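Local coordinates for glycosyl hydrolase, family 31/fibronectin type III domain protein (Clostridium perfringens, PDB 4LKS), which probably helps a family 31 glycoside hydrolase hold on to its carbohydrate targets, through a carbohydrate-binding module that binds galactose, at residues G150-N153 against N154-A157. Sequence-based numbering, arbitrary orientation.
Sequences GDTN and NKYA. With GAL (beta-D-galactopyranose), chain D.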
loop_
_atom_site.group_PDB
_atom_site.type_symbol
_atom_site.label_atom_id
_atom_site.label_comp_id
_atom_site.label_asym_id
_atom_site.label_seq_id
_atom_site.Cartn_x
_atom_site.Cartn_y
_atom_site.Cartn_z
ATOM N N GLY A 150 -5.009 0.331 -15.015
ATOM C CA GLY A 150 -6.224 1.126 -15.016
ATOM C C GLY A 150 -6.712 1.339 -16.433
ATOM O O GLY A 150 -6.056 0.903 -17.381
ATOM N N ASP A 151 -7.855 2.005 -16.575
ATOM C CA ASP A 151 -8.359 2.372 -17.899
ATOM C C ASP A 151 -7.271 3.118 -18.651
ATOM O O ASP A 151 -7.123 2.977 -19.865
ATOM C CB ASP A 151 -9.621 3.220 -17.778
ATOM C CG ASP A 151 -10.777 2.443 -17.203
ATOM O OD1 ASP A 151 -10.912 1.249 -17.551
ATOM O OD2 ASP A 151 -11.544 3.020 -16.399
ATOM N N THR A 152 -6.503 3.907 -17.909
ATOM C CA THR A 152 -5.199 4.348 -18.370
ATOM C C THR A 152 -4.186 3.740 -17.407
ATOM O O THR A 152 -4.346 3.855 -16.190
ATOM C CB THR A 152 -5.070 5.873 -18.348
ATOM O OG1 THR A 152 -6.158 6.458 -19.076
ATOM C CG2 THR A 152 -3.758 6.296 -18.987
ATOM N N ASN A 153 -3.169 3.072 -17.944
ATOM C CA ASN A 153 -2.128 2.484 -17.104
ATOM C C ASN A 153 -1.124 3.531 -16.633
ATOM O O ASN A 153 -0.947 4.570 -17.275
ATOM C CB ASN A 153 -1.399 1.359 -17.850
ATOM C CG ASN A 153 -2.294 0.171 -18.134
ATOM O OD1 ASN A 153 -3.081 -0.241 -17.286
ATOM N ND2 ASN A 153 -2.176 -0.390 -19.333
ATOM N N ASN A 154 -0.481 3.257 -15.496
ATOM C CA ASN A 154 0.622 4.069 -15.001
ATOM C C ASN A 154 0.304 5.547 -14.769
ATOM O O ASN A 154 1.135 6.416 -15.037
ATOM C CB ASN A 154 1.849 3.919 -15.916
ATOM C CG ASN A 154 2.352 2.506 -15.967
ATOM O OD1 ASN A 154 2.364 1.807 -14.957
ATOM N ND2 ASN A 154 2.771 2.067 -17.147
ATOM N N LYS A 155 -0.890 5.831 -14.259
ATOM C CA LYS A 155 -1.267 7.208 -13.967
ATOM C C LYS A 155 -1.764 7.411 -12.542
ATOM O O LYS A 155 -1.493 8.439 -11.934
ATOM C CB LYS A 155 -2.326 7.706 -14.959
ATOM C CG LYS A 155 -2.361 9.228 -15.082
ATOM C CD LYS A 155 -3.564 9.831 -14.372
ATOM C CE LYS A 155 -4.585 10.339 -15.371
ATOM N NZ LYS A 155 -5.042 9.279 -16.318
ATOM N N TYR A 156 -2.509 6.439 -12.022
ATOM C CA TYR A 156 -3.089 6.563 -10.685
ATOM C C TYR A 156 -2.982 5.241 -9.932
ATOM O O TYR A 156 -2.886 4.170 -10.540
ATOM C CB TYR A 156 -4.552 7.039 -10.755
ATOM C CG TYR A 156 -5.356 6.398 -11.867
ATOM C CD1 TYR A 156 -5.916 5.127 -11.724
ATOM C CD2 TYR A 156 -5.563 7.067 -13.069
ATOM C CE1 TYR A 156 -6.646 4.547 -12.753
ATOM C CE2 TYR A 156 -6.291 6.491 -14.091
ATOM C CZ TYR A 156 -6.832 5.243 -13.931
ATOM O OH TYR A 156 -7.550 4.695 -14.969
ATOM N N ALA A 157 -3.001 5.329 -8.603
ATOM C CA ALA A 157 -2.880 4.151 -7.750
ATOM C C ALA A 157 -4.079 4.069 -6.821
ATOM O O ALA A 157 -4.675 5.085 -6.460
ATOM C CB ALA A 157 -1.626 4.235 -6.927
HETATM C C1 GAL D . -13.474 5.401 -12.624
HETATM C C2 GAL D . -13.335 4.908 -11.171
HETATM C C3 GAL D . -12.509 5.888 -10.350
HETATM C C4 GAL D . -11.141 6.087 -11.023
HETATM C C5 GAL D . -11.360 6.572 -12.441
HETATM C C6 GAL D . -10.069 6.700 -13.253
HETATM O O1 GAL D . -14.128 4.447 -13.416
HETATM O O2 GAL D . -14.600 4.763 -10.516
HETATM O O3 GAL D . -12.286 5.375 -9.039
HETATM O O4 GAL D . -10.440 4.846 -11.070
HETATM O O5 GAL D . -12.182 5.639 -13.183
HETATM O O6 GAL D . -10.323 7.220 -14.553
HETATM O O HOH W 1 -3.271 4.154 -13.726
HETATM O O HOH W 2 -8.311 6.682 -16.983
#
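Tyr156 OH faces the backbone amides of Asp151 and Thr152, with Asp151 N 3.1 Å and Thr152 N 3.2 Å from the oxygen. A water in the plane of the tyrosine ring, at its edge, lies 2.9 Å from the same OH and also bonds Thr152 OG1 and O6 of the galactose, linking the sugar to the loop. Tyr156 CG is wedged between the two backbone branches (chi1 41°), which directs the hydroxyl end to the Asp151-Thr152 backbone, the ring passing Gly150 CA. A second water stands 3.3 Å above one ring face, over its centre; it donates to Thr152 O and accepts from Tyr156 N, bridging the loop's two limbs. This loop joins strands 140-148 and 158-166 of the F5/8 type C beta-sandwich and supplies Tyr156 to the galactose pocket, where its CZ comes within 3.6 Å of GAL C6, and His53, Arg84 and Asn89 hydrogen-bond the sugar. Asn89 also takes the N-H of Asp151, whose carboxylate forms a salt bridge with Arg88. The Lys155 chain, bent at three torsions, slants across Thr152, its NZ 4.0 Å from Thr152 CB. Asn153 OD1 accepts from Gly150 N at 3.0 Å, the donor 17° off the amide plane.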